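Local atomic coordinates of malonyl-CoA decarboxylase (PDB entry 4KSA), a protein that probably catalyses the decarboxylation of malonyl-CoA to acetyl-CoA and carbon dioxide. Residues Y364-K369 with A439-V444; I356-A361 with D391-L396; D239-I244 with V303-V308; P378-H383 with V412-A417. All blocks are in the same frame, centred on the assembly; numbering follows the deposited sequence.

Contact 1: residues Y364-K369 with A439-V444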
loop_
_atom_site.group_PDB
_atom_site.type_symbol
_atom_site.label_atom_id
_atom_site.label_comp_id
_atom_site.label_asym_id
_atom_site.label_seq_id
_atom_site.Cartn_x
_atom_site.Cartn_y
_atom_site.Cartn_z
ATOM N N TYR A 364 25.030 14.032 -40.801
ATOM C CA TYR A 364 23.614 14.125 -40.470
ATOM C C TYR A 364 23.498 14.317 -38.947
ATOM O O TYR A 364 23.064 15.358 -38.454
ATOM C CB TYR A 364 22.909 12.834 -40.896
ATOM C CG TYR A 364 21.478 12.720 -40.440
ATOM C CD1 TYR A 364 20.532 13.669 -40.810
ATOM C CD2 TYR A 364 21.062 11.645 -39.659
ATOM C CE1 TYR A 364 19.198 13.554 -40.419
ATOM C CE2 TYR A 364 19.726 11.516 -39.262
ATOM C CZ TYR A 364 18.801 12.475 -39.649
ATOM O OH TYR A 364 17.482 12.341 -39.290
ATOM N N PHE A 365 23.920 13.302 -38.214
ATOM C CA PHE A 365 23.876 13.333 -36.773
ATOM C C PHE A 365 24.627 14.484 -36.137
ATOM O O PHE A 365 24.085 15.176 -35.278
ATOM C CB PHE A 365 24.416 12.020 -36.223
ATOM C CG PHE A 365 23.460 10.878 -36.346
ATOM C CD1 PHE A 365 23.888 9.646 -36.821
ATOM C CD2 PHE A 365 22.140 11.015 -35.928
ATOM C CE1 PHE A 365 23.018 8.564 -36.872
ATOM C CE2 PHE A 365 21.262 9.941 -35.974
ATOM C CZ PHE A 365 21.700 8.712 -36.445
ATOM N N LEU A 366 25.871 14.702 -36.546
ATOM C CA LEU A 366 26.662 15.763 -35.940
ATOM C C LEU A 366 26.509 17.167 -36.498
ATOM O O LEU A 366 26.802 18.138 -35.796
ATOM C CB LEU A 366 28.142 15.386 -35.949
ATOM C CG LEU A 366 28.610 14.428 -34.855
ATOM C CD1 LEU A 366 27.724 13.221 -34.792
ATOM C CD2 LEU A 366 30.027 14.006 -35.144
ATOM N N GLN A 367 26.042 17.294 -37.736
ATOM C CA GLN A 367 25.909 18.615 -38.349
ATOM C C GLN A 367 24.491 19.064 -38.694
ATOM O O GLN A 367 24.177 20.245 -38.591
ATOM C CB GLN A 367 26.785 18.687 -39.606
ATOM C CG GLN A 367 28.289 18.736 -39.338
ATOM C CD GLN A 367 29.120 18.324 -40.552
ATOM O OE1 GLN A 367 28.855 18.752 -41.684
ATOM N NE2 GLN A 367 30.138 17.497 -40.319
ATOM N N ALA A 368 23.638 18.133 -39.103
ATOM C CA ALA A 368 22.259 18.468 -39.467
ATOM C C ALA A 368 21.405 18.930 -38.280
ATOM O O ALA A 368 21.142 18.162 -37.349
ATOM C CB ALA A 368 21.595 17.267 -40.145
ATOM N N LYS A 369 20.972 20.186 -38.316
ATOM C CA LYS A 369 20.143 20.723 -37.247
ATOM C C LYS A 369 18.675 20.816 -37.673
ATOM O O LYS A 369 18.343 20.597 -38.838
ATOM C CB LYS A 369 20.661 22.099 -36.824
ATOM C CG LYS A 369 22.061 22.057 -36.258
ATOM C CD LYS A 369 22.097 21.254 -34.977
ATOM C CE LYS A 369 23.521 21.028 -34.488
ATOM N NZ LYS A 369 24.181 19.869 -35.163
ATOM N N ALA A 439 35.030 7.349 -32.748
ATOM C CA ALA A 439 34.764 6.427 -33.836
ATOM C C ALA A 439 33.742 6.967 -34.845
ATOM O O ALA A 439 33.687 6.508 -35.988
ATOM C CB ALA A 439 34.280 5.096 -33.270
ATOM N N VAL A 440 32.934 7.941 -34.435
ATOM C CA VAL A 440 31.922 8.497 -35.329
ATOM C C VAL A 440 32.175 9.971 -35.626
ATOM O O VAL A 440 31.880 10.461 -36.716
ATOM C CB VAL A 440 30.488 8.318 -34.722
ATOM C CG1 VAL A 440 30.332 9.146 -33.473
ATOM C CG2 VAL A 440 29.436 8.704 -35.732
ATOM N N ARG A 441 32.733 10.665 -34.643
ATOM C CA ARG A 441 33.033 12.085 -34.749
ATOM C C ARG A 441 34.222 12.289 -35.680
ATOM O O ARG A 441 34.334 13.325 -36.331
ATOM C CB ARG A 441 33.332 12.646 -33.356
ATOM C CG ARG A 441 33.059 14.135 -33.178
ATOM C CD ARG A 441 32.761 14.434 -31.709
ATOM N NE ARG A 441 33.788 13.882 -30.822
ATOM C CZ ARG A 441 33.694 13.820 -29.494
ATOM N NH1 ARG A 441 32.607 14.277 -28.874
ATOM N NH2 ARG A 441 34.692 13.299 -28.782
ATOM N N LYS A 442 35.112 11.302 -35.746
ATOM C CA LYS A 442 36.267 11.411 -36.631
ATOM C C LYS A 442 35.948 10.730 -37.958
ATOM O O LYS A 442 36.836 10.272 -38.666
ATOM C CB LYS A 442 37.529 10.795 -35.989
ATOM C CG LYS A 442 37.573 9.273 -35.864
ATOM C CD LYS A 442 38.780 8.853 -35.010
ATOM C CE LYS A 442 38.800 7.346 -34.720
ATOM N NZ LYS A 442 39.750 6.960 -33.628
ATOM N N LEU A 443 34.665 10.693 -38.291
ATOM C CA LEU A 443 34.207 10.069 -39.518
ATOM C C LEU A 443 33.494 11.113 -40.360
ATOM O O LEU A 443 32.948 10.810 -41.421
ATOM C CB LEU A 443 33.255 8.918 -39.179
ATOM C CG LEU A 443 32.698 8.063 -40.313
ATOM C CD1 LEU A 443 33.845 7.442 -41.096
ATOM C CD2 LEU A 443 31.790 6.985 -39.737
ATOM N N VAL A 444 33.509 12.350 -39.878
ATOM C CA VAL A 444 32.856 13.442 -40.587
ATOM C C VAL A 444 33.882 14.264 -41.331
ATOM O O VAL A 444 35.003 14.451 -40.858
ATOM C CB VAL A 444 32.118 14.400 -39.629
ATOM C CG1 VAL A 444 31.256 13.609 -38.656
ATOM C CG2 VAL A 444 33.127 15.279 -38.889
#

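Contact 2: residues I356-A361 with D391-L396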
loop_
_atom_site.group_PDB
_atom_site.type_symbol
_atom_site.label_atom_id
_atom_site.label_comp_id
_atom_site.label_asym_id
_atom_site.label_seq_id
_atom_site.Cartn_x
_atom_site.Cartn_y
_atom_site.Cartn_z
ATOM N N ILE A 356 30.603 5.353 -47.720
ATOM C CA ILE A 356 30.002 6.628 -48.071
ATOM C C ILE A 356 28.788 6.955 -47.191
ATOM O O ILE A 356 28.661 8.080 -46.698
ATOM C CB ILE A 356 29.600 6.696 -49.592
ATOM C CG1 ILE A 356 28.895 8.031 -49.896
ATOM C CG2 ILE A 356 28.672 5.539 -49.960
ATOM C CD1 ILE A 356 29.637 9.284 -49.392
ATOM N N VAL A 357 27.905 5.982 -46.977
ATOM C CA VAL A 357 26.727 6.226 -46.155
ATOM C C VAL A 357 27.086 6.582 -44.715
ATOM O O VAL A 357 26.729 7.658 -44.233
ATOM C CB VAL A 357 25.768 5.021 -46.170
ATOM C CG1 VAL A 357 24.759 5.142 -45.066
ATOM C CG2 VAL A 357 25.048 4.975 -47.491
ATOM N N LEU A 358 27.796 5.696 -44.028
ATOM C CA LEU A 358 28.184 5.960 -42.647
ATOM C C LEU A 358 28.786 7.344 -42.479
ATOM O O LEU A 358 28.608 7.987 -41.454
ATOM C CB LEU A 358 29.190 4.922 -42.163
ATOM C CG LEU A 358 28.651 3.500 -42.056
ATOM C CD1 LEU A 358 29.734 2.578 -41.543
ATOM C CD2 LEU A 358 27.453 3.484 -41.132
ATOM N N GLN A 359 29.507 7.807 -43.488
ATOM C CA GLN A 359 30.126 9.115 -43.398
ATOM C C GLN A 359 29.103 10.231 -43.578
ATOM O O GLN A 359 29.253 11.313 -43.020
ATOM C CB GLN A 359 31.229 9.243 -44.437
ATOM C CG GLN A 359 32.050 10.503 -44.274
ATOM C CD GLN A 359 32.866 10.800 -45.505
ATOM O OE1 GLN A 359 33.745 10.017 -45.891
ATOM N NE2 GLN A 359 32.572 11.938 -46.146
ATOM N N LEU A 360 28.072 9.974 -44.373
ATOM C CA LEU A 360 27.028 10.965 -44.579
ATOM C C LEU A 360 26.189 11.000 -43.302
ATOM O O LEU A 360 25.784 12.073 -42.828
ATOM C CB LEU A 360 26.154 10.576 -45.767
ATOM C CG LEU A 360 26.768 10.836 -47.137
ATOM C CD1 LEU A 360 25.876 10.264 -48.227
ATOM C CD2 LEU A 360 26.949 12.336 -47.306
ATOM N N ALA A 361 25.947 9.818 -42.741
ATOM C CA ALA A 361 25.173 9.706 -41.517
ATOM C C ALA A 361 25.815 10.555 -40.425
ATOM O O ALA A 361 25.123 11.252 -39.688
ATOM C CB ALA A 361 25.097 8.265 -41.081
ATOM N N ASP A 391 27.184 6.434 -29.816
ATOM C CA ASP A 391 28.294 5.494 -29.768
ATOM C C ASP A 391 28.690 4.690 -31.016
ATOM O O ASP A 391 29.870 4.405 -31.207
ATOM C CB ASP A 391 28.056 4.531 -28.602
ATOM C CG ASP A 391 29.343 4.022 -27.983
ATOM O OD1 ASP A 391 30.166 4.859 -27.555
ATOM O OD2 ASP A 391 29.521 2.782 -27.912
ATOM N N ARG A 392 27.741 4.306 -31.857
ATOM C CA ARG A 392 28.095 3.549 -33.047
ATOM C C ARG A 392 27.021 3.570 -34.115
ATOM O O ARG A 392 25.844 3.568 -33.805
ATOM C CB ARG A 392 28.423 2.100 -32.679
ATOM C CG ARG A 392 27.895 1.072 -33.682
ATOM C CD ARG A 392 28.783 -0.147 -33.763
ATOM N NE ARG A 392 29.123 -0.666 -32.447
ATOM C CZ ARG A 392 28.444 -1.611 -31.801
ATOM N NH1 ARG A 392 28.849 -2.005 -30.594
ATOM N NH2 ARG A 392 27.375 -2.169 -32.362
ATOM N N LEU A 393 27.441 3.576 -35.375
ATOM C CA LEU A 393 26.517 3.585 -36.503
ATOM C C LEU A 393 26.458 2.170 -37.059
ATOM O O LEU A 393 27.479 1.607 -37.421
ATOM C CB LEU A 393 27.008 4.567 -37.567
ATOM C CG LEU A 393 27.370 5.963 -37.050
ATOM C CD1 LEU A 393 27.731 6.869 -38.211
ATOM C CD2 LEU A 393 26.196 6.545 -36.293
ATOM N N ASN A 394 25.269 1.590 -37.130
ATOM C CA ASN A 394 25.144 0.223 -37.604
ATOM C C ASN A 394 24.623 0.090 -39.016
ATOM O O ASN A 394 23.420 -0.062 -39.224
ATOM C CB ASN A 394 24.237 -0.574 -36.668
ATOM C CG ASN A 394 24.755 -0.609 -35.254
ATOM O OD1 ASN A 394 25.850 -1.103 -34.997
ATOM N ND2 ASN A 394 23.974 -0.076 -34.323
ATOM N N PHE A 395 25.529 0.123 -39.989
ATOM C CA PHE A 395 25.138 -0.015 -41.386
ATOM C C PHE A 395 24.346 -1.316 -41.543
ATOM O O PHE A 395 24.733 -2.354 -41.005
ATOM C CB PHE A 395 26.378 -0.054 -42.291
ATOM C CG PHE A 395 26.051 -0.018 -43.760
ATOM C CD1 PHE A 395 25.665 1.176 -44.371
ATOM C CD2 PHE A 395 26.068 -1.181 -44.520
ATOM C CE1 PHE A 395 25.297 1.205 -45.717
ATOM C CE2 PHE A 395 25.698 -1.157 -45.868
ATOM C CZ PHE A 395 25.312 0.036 -46.464
ATOM N N LEU A 396 23.233 -1.246 -42.267
ATOM C CA LEU A 396 22.387 -2.413 -42.504
ATOM C C LEU A 396 21.967 -3.172 -41.248
ATOM O O LEU A 396 21.977 -4.398 -41.219
ATOM C CB LEU A 396 23.081 -3.364 -43.479
ATOM C CG LEU A 396 23.018 -2.923 -44.943
ATOM C CD1 LEU A 396 23.773 -3.889 -45.852
ATOM C CD2 LEU A 396 21.557 -2.853 -45.340
#

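Contact 3: residues D239-I244 with V303-V308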
loop_
_atom_site.group_PDB
_atom_site.type_symbol
_atom_site.label_atom_id
_atom_site.label_comp_id
_atom_site.label_asym_id
_atom_site.label_seq_id
_atom_site.Cartn_x
_atom_site.Cartn_y
_atom_site.Cartn_z
ATOM N N ASP A 239 26.159 -8.485 -25.089
ATOM C CA ASP A 239 26.856 -7.690 -26.101
ATOM C C ASP A 239 25.904 -6.645 -26.681
ATOM O O ASP A 239 24.718 -6.913 -26.848
ATOM C CB ASP A 239 27.302 -8.599 -27.238
ATOM C CG ASP A 239 26.118 -9.181 -27.994
ATOM O OD1 ASP A 239 25.256 -9.818 -27.346
ATOM O OD2 ASP A 239 26.042 -8.996 -29.230
ATOM N N SER A 240 26.436 -5.475 -27.013
ATOM C CA SER A 240 25.657 -4.387 -27.600
ATOM C C SER A 240 25.451 -4.620 -29.110
ATOM O O SER A 240 26.273 -4.204 -29.914
ATOM C CB SER A 240 26.407 -3.073 -27.392
ATOM O OG SER A 240 26.921 -2.998 -26.073
ATOM N N PRO A 241 24.331 -5.247 -29.516
ATOM C CA PRO A 241 24.059 -5.522 -30.936
ATOM C C PRO A 241 24.128 -4.397 -31.968
ATOM O O PRO A 241 24.196 -3.205 -31.651
ATOM C CB PRO A 241 22.676 -6.172 -30.906
ATOM C CG PRO A 241 22.034 -5.507 -29.742
ATOM C CD PRO A 241 23.135 -5.538 -28.705
ATOM N N ALA A 242 24.104 -4.809 -33.225
ATOM C CA ALA A 242 24.167 -3.869 -34.320
ATOM C C ALA A 242 23.003 -4.123 -35.273
ATOM O O ALA A 242 22.804 -3.377 -36.229
ATOM C CB ALA A 242 25.499 -4.007 -35.042
ATOM N N ALA A 243 22.231 -5.171 -35.011
ATOM C CA ALA A 243 21.084 -5.488 -35.853
ATOM C C ALA A 243 19.933 -6.024 -34.999
ATOM O O ALA A 243 20.158 -6.803 -34.074
ATOM C CB ALA A 243 21.476 -6.506 -36.918
ATOM N N ILE A 244 18.708 -5.598 -35.311
ATOM C CA ILE A 244 17.530 -6.023 -34.556
ATOM C C ILE A 244 17.051 -7.432 -34.852
ATOM O O ILE A 244 16.645 -8.153 -33.941
ATOM C CB ILE A 244 16.309 -5.065 -34.760
ATOM C CG1 ILE A 244 16.392 -4.378 -36.125
ATOM C CG2 ILE A 244 16.216 -4.069 -33.615
ATOM C CD1 ILE A 244 16.142 -5.292 -37.298
ATOM N N VAL A 303 23.063 0.377 -23.334
ATOM C CA VAL A 303 23.070 0.841 -24.715
ATOM C C VAL A 303 21.743 0.625 -25.433
ATOM O O VAL A 303 20.968 -0.248 -25.056
ATOM C CB VAL A 303 24.142 0.066 -25.504
ATOM C CG1 VAL A 303 23.687 -1.393 -25.702
ATOM C CG2 VAL A 303 24.391 0.734 -26.830
ATOM N N THR A 304 21.488 1.391 -26.489
ATOM C CA THR A 304 20.246 1.212 -27.244
ATOM C C THR A 304 20.537 0.643 -28.629
ATOM O O THR A 304 21.684 0.419 -28.983
ATOM C CB THR A 304 19.498 2.544 -27.446
ATOM O OG1 THR A 304 20.158 3.309 -28.459
ATOM C CG2 THR A 304 19.485 3.348 -26.159
ATOM N N LEU A 305 19.484 0.388 -29.391
ATOM C CA LEU A 305 19.598 -0.092 -30.767
ATOM C C LEU A 305 18.465 0.660 -31.446
ATOM O O LEU A 305 17.418 0.101 -31.786
ATOM C CB LEU A 305 19.369 -1.600 -30.892
ATOM C CG LEU A 305 20.135 -2.278 -32.041
ATOM C CD1 LEU A 305 19.405 -3.535 -32.476
ATOM C CD2 LEU A 305 20.262 -1.339 -33.230
ATOM N N SER A 306 18.699 1.952 -31.613
ATOM C CA SER A 306 17.736 2.870 -32.182
ATOM C C SER A 306 17.618 2.927 -33.700
ATOM O O SER A 306 18.449 2.396 -34.436
ATOM C CB SER A 306 18.057 4.276 -31.673
ATOM O OG SER A 306 18.350 4.257 -30.280
ATOM N N PRO A 307 16.529 3.531 -34.183
ATOM C CA PRO A 307 16.279 3.691 -35.613
ATOM C C PRO A 307 16.721 5.114 -35.937
ATOM O O PRO A 307 17.056 5.878 -35.030
ATOM C CB PRO A 307 14.772 3.505 -35.726
ATOM C CG PRO A 307 14.289 4.094 -34.476
ATOM C CD PRO A 307 15.255 3.543 -33.444
ATOM N N VAL A 308 16.743 5.465 -37.216
ATOM C CA VAL A 308 17.149 6.808 -37.603
ATOM C C VAL A 308 16.128 7.293 -38.601
ATOM O O VAL A 308 16.444 7.526 -39.764
ATOM C CB VAL A 308 18.544 6.821 -38.265
ATOM C CG1 VAL A 308 19.006 8.258 -38.472
ATOM C CG2 VAL A 308 19.532 6.029 -37.415
#

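Contact 4: residues P378-H383 with V412-A417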
loop_
_atom_site.group_PDB
_atom_site.type_symbol
_atom_site.label_atom_id
_atom_site.label_comp_id
_atom_site.label_asym_id
_atom_site.label_seq_id
_atom_site.Cartn_x
_atom_site.Cartn_y
_atom_site.Cartn_z
ATOM N N PRO A 378 14.882 13.139 -34.848
ATOM C CA PRO A 378 14.035 13.050 -33.654
ATOM C C PRO A 378 14.470 12.021 -32.587
ATOM O O PRO A 378 14.345 12.285 -31.392
ATOM C CB PRO A 378 12.653 12.741 -34.240
ATOM C CG PRO A 378 12.977 12.056 -35.546
ATOM C CD PRO A 378 14.093 12.910 -36.066
ATOM N N VAL A 379 14.973 10.860 -33.007
ATOM C CA VAL A 379 15.395 9.845 -32.043
ATOM C C VAL A 379 16.721 10.228 -31.388
ATOM O O VAL A 379 17.027 9.815 -30.267
ATOM C CB VAL A 379 15.533 8.465 -32.693
ATOM C CG1 VAL A 379 16.100 7.493 -31.714
ATOM C CG2 VAL A 379 14.199 7.973 -33.134
ATOM N N ALA A 380 17.508 11.031 -32.083
ATOM C CA ALA A 380 18.771 11.452 -31.525
ATOM C C ALA A 380 18.497 12.578 -30.525
ATOM O O ALA A 380 19.129 12.657 -29.466
ATOM C CB ALA A 380 19.697 11.928 -32.636
ATOM N N ARG A 381 17.551 13.450 -30.857
ATOM C CA ARG A 381 17.226 14.544 -29.962
ATOM C C ARG A 381 16.823 13.948 -28.614
ATOM O O ARG A 381 17.181 14.469 -27.553
ATOM C CB ARG A 381 16.079 15.377 -30.525
ATOM C CG ARG A 381 16.473 16.782 -30.941
ATOM C CD ARG A 381 15.261 17.705 -30.877
ATOM N NE ARG A 381 14.130 17.155 -31.617
ATOM C CZ ARG A 381 14.096 17.039 -32.939
ATOM N NH1 ARG A 381 15.130 17.449 -33.659
ATOM N NH2 ARG A 381 13.045 16.489 -33.541
ATOM N N PHE A 382 16.085 12.840 -28.675
ATOM C CA PHE A 382 15.613 12.141 -27.483
ATOM C C PHE A 382 16.764 11.568 -26.655
ATOM O O PHE A 382 17.067 12.079 -25.581
ATOM C CB PHE A 382 14.647 11.011 -27.868
ATOM C CG PHE A 382 14.184 10.197 -26.699
ATOM C CD1 PHE A 382 13.311 10.733 -25.772
ATOM C CD2 PHE A 382 14.679 8.919 -26.488
ATOM C CE1 PHE A 382 12.939 10.017 -24.648
ATOM C CE2 PHE A 382 14.316 8.190 -25.368
ATOM C CZ PHE A 382 13.444 8.741 -24.442
ATOM N N HIS A 383 17.393 10.507 -27.153
ATOM C CA HIS A 383 18.511 9.870 -26.461
ATOM C C HIS A 383 19.640 10.848 -26.093
ATOM O O HIS A 383 20.207 10.767 -24.999
ATOM C CB HIS A 383 19.054 8.719 -27.313
ATOM C CG HIS A 383 18.080 7.596 -27.503
ATOM N ND1 HIS A 383 17.782 6.689 -26.507
ATOM C CD2 HIS A 383 17.331 7.237 -28.575
ATOM C CE1 HIS A 383 16.895 5.819 -26.960
ATOM N NE2 HIS A 383 16.605 6.128 -28.212
ATOM N N VAL A 412 21.541 2.632 -35.064
ATOM C CA VAL A 412 22.632 3.086 -34.223
ATOM C C VAL A 412 22.445 2.641 -32.787
ATOM O O VAL A 412 21.406 2.103 -32.414
ATOM C CB VAL A 412 22.758 4.606 -34.209
ATOM C CG1 VAL A 412 23.034 5.125 -35.603
ATOM C CG2 VAL A 412 21.507 5.208 -33.632
ATOM N N ASN A 413 23.482 2.848 -31.990
ATOM C CA ASN A 413 23.441 2.515 -30.585
ATOM C C ASN A 413 23.792 3.812 -29.902
ATOM O O ASN A 413 24.716 4.509 -30.325
ATOM C CB ASN A 413 24.502 1.480 -30.192
ATOM C CG ASN A 413 24.497 0.245 -31.068
ATOM O OD1 ASN A 413 25.330 0.105 -31.958
ATOM N ND2 ASN A 413 23.575 -0.665 -30.814
ATOM N N TYR A 414 23.031 4.171 -28.878
ATOM C CA TYR A 414 23.352 5.364 -28.113
ATOM C C TYR A 414 23.874 4.698 -26.848
ATOM O O TYR A 414 23.420 3.615 -26.483
ATOM C CB TYR A 414 22.107 6.220 -27.862
ATOM C CG TYR A 414 21.617 6.968 -29.092
ATOM C CD1 TYR A 414 22.094 8.243 -29.398
ATOM C CD2 TYR A 414 20.661 6.399 -29.947
ATOM C CE1 TYR A 414 21.632 8.950 -30.524
ATOM C CE2 TYR A 414 20.195 7.089 -31.082
ATOM C CZ TYR A 414 20.684 8.363 -31.359
ATOM O OH TYR A 414 20.221 9.040 -32.464
ATOM N N LEU A 415 24.860 5.306 -26.205
ATOM C CA LEU A 415 25.457 4.707 -25.024
ATOM C C LEU A 415 25.081 5.486 -23.775
ATOM O O LEU A 415 25.361 6.686 -23.660
ATOM C CB LEU A 415 26.985 4.649 -25.210
ATOM C CG LEU A 415 27.911 3.860 -24.275
ATOM C CD1 LEU A 415 28.070 4.603 -22.958
ATOM C CD2 LEU A 415 27.370 2.453 -24.078
ATOM N N TYR A 416 24.415 4.797 -22.853
ATOM C CA TYR A 416 24.006 5.422 -21.604
ATOM C C TYR A 416 24.974 4.999 -20.524
ATOM O O TYR A 416 25.107 3.812 -20.214
ATOM C CB TYR A 416 22.577 5.017 -21.206
ATOM C CG TYR A 416 21.482 5.753 -21.949
ATOM C CD1 TYR A 416 20.897 5.206 -23.091
ATOM C CD2 TYR A 416 21.040 7.012 -21.524
ATOM C CE1 TYR A 416 19.899 5.895 -23.798
ATOM C CE2 TYR A 416 20.041 7.712 -22.228
ATOM C CZ TYR A 416 19.484 7.141 -23.365
ATOM O OH TYR A 416 18.541 7.814 -24.092
ATOM N N ALA A 417 25.672 5.984 -19.978
ATOM C CA ALA A 417 26.640 5.745 -18.921
ATOM C C ALA A 417 26.128 6.488 -17.710
ATOM O O ALA A 417 26.172 7.722 -17.658
ATOM C CB ALA A 417 28.003 6.276 -19.319
#

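Contact 1: residues Y364-K369 with A439-V444
L366 and Q367, in the last turn of helix 347-367 of the acetyltransferase-like domain, meet R441, at the end of the short helix 438-441, and V444 in the loop that follows. One methyl group of L366, CD2, does most of the touching. It lies against the backbone of the second helix, with L366 CD2 3.6 Å from R441 CA, and is equally near the first part of the arginine chain, R441 CG. The leucine and arginine side chains cross at about a right angle. R441 CG is roughly anti to its own backbone N (chi1 -154°), which places this methylene beside the leucine. On V444, the branch that reaches L366 CD2 is CG1, at 3.7 Å. Q367 comes in next to it, its amide nitrogen NE2 3.7 Å from V444 CB in plain van der Waals contact. Within the first segment, K369 NZ makes weak hydrogen bonds to L366 O and Q367 O, carbonyls of the helix end. F365, in the same turn, packs on L390 and L393 of strand 389-394. With no polar bond between the two segments, the contact rests on van der Waals packing, mostly of carbon atoms, near the surface.

Contact 2: residues I356-A361 with D391-L396
R392 NH2 is directed at three oxygens: it gives a hydrogen bond of 3.2 Å to N394 OD1 and weak ones to S240 O and P241 O. The bond to N394 is nearly straight (163°), lies close to the guanidinium plane and uses a lone pair of the amide oxygen. N394 ND2 in turn bonds N413 OD1 on the next strand. R392 and N394 belong to strand 389-394, an outermost strand of the acetyltransferase-like sheet within this chain, where D391 and R392 face N413 in a classic beta bulge. L393, between R392 and N394, points toward helix 347-367, as F395 does, and these two make the apolar contact with segment 356-361. L358 and L393 slide past each other in opposite directions, bringing L358 CD2 to 3.8 Å from L393 CB. The same methyl carbon also lies 3.9 Å from F395 CB, and therefore serves both residues. Further out on L393, CD1 touches the helix backbone, 3.5 Å from L358 O, and comes within 4.1 Å of A361 CB one turn on. F395 CG is anti to its backbone N (chi1 -173°), and the ring lies beside V357, the two side chains crossing at about a right angle. F311 of helix 311-320 packs on V357 and A361 as well, and L315 on L360. The phenyl ring offers V357 its edge, with V357 CB near the ring plane and 3.9 Å from F395 CE1.

Contact 3: residues D239-I244 with V303-V308
L305 and I244 cross at about a right angle, the methyl L305 CD1 lying 3.4 Å from I244 CG2. L305 points from just past the end of strand 301-304 toward loop 239-244 and provides the largest share of the contact. The loop bends around it. L305 CD1 is also 3.6 Å from A243 C and 4.3 Å from P241 CG, while L305 CG faces the carbonyl of P241, at 4.2 Å from P241 O. A242 and A243 direct their CB atoms away from the strand, and what they present to the leucine is therefore backbone. Earlier in both segments, S240 and V303 point toward each other. V303 CG1 sits between the backbone N and the carbonyl carbon (chi1 71°) and meets S240 CB at 3.6 Å; S240 OG is equally close to this methyl carbon. The touching parts run in nearly the same direction, 19° apart. T304 and S306 turn the other way, and their hydroxyls are hydrogen-bonded, T304 OG1 to S306 OG at 2.7 Å. No polar bond joins the segments directly, but N413 of the neighbouring strand ties them together, since its ND2 bonds both P241 O and T304 O. Backbone bonds of V303 and L305 to strand 262-270 fix the other border. Strands 262-270 and 301-304, fourth and fifth in the sheet, run parallel in an otherwise antiparallel sheet, as in the GNAT acetyltransferase fold, consistent with the clan of this domain.

Contact 4: residues P378-H383 with V412-A417
V379 opens the contact on helix 378-385, its CG1 lying 4.2 Å from Y414 CE2 as the two side chains pass at a slant. The same methyl group of V379 borders the edge of the H383 ring, one turn further along. A380 follows and covers the end of the tyrosine, with A380 CB 3.9 Å from Y414 CZ and close to the phenol oxygen. F382 touches the strand only lightly; within the helix its CD2 lies over the centre of the H383 ring, 3.6 Å above the plane. H383 carries the contact. Its CB stands over the face of Y414, 3.7 Å from the ring centroid in a CH-pi contact. CG, anti to the carbonyl carbon (chi1 -65°), starts the imidazole beside Y414, with which it forms an offset stack, centroids 4.8 Å apart and planes inclined by 17°. F382 and Y414 thus lie on opposite faces of the histidine ring, which restricts its tilt. Its rim is used as well: H383 ND1 and Y416 OH are hydrogen-bonded at 2.8 Å, each near the plane of the other ring, and either may be the donor. This bond pairs two polar atoms of buried residues and closes an aromatic cluster of H383, Y414 and Y416. Helix residues 378-383 run almost parallel to strand residues 412-416, 12° between directions and 10.1 Å between the axes at closest approach, covering one face of the sheet where that strand lies between 301-304 and 389-394; H383 also touches T304 and I268.

Contact 3 closes first along the chain; contacts 2 and 1 then open in turn on helix 347-367 and interlock, and contact 4 is nested within the loop that contact 1 closes. Contacts 2, 3 and 4 all reach one mixed sheet, through the adjacent strands 301-304, 411-416 and 389-394. Centres of contacts 3 and 4 are about 10 Å apart, those of 1 and 2 about 9 Å, and those of 1 and 3 about 18 Å. F365, from contact 1, also meets V308 of contact 3 and V412 and Y414 of contact 4. Together they form a continuous region around these strands, including the C-terminal segment 439-444, away from H162, seen to bind magnesium in a structure of this protein.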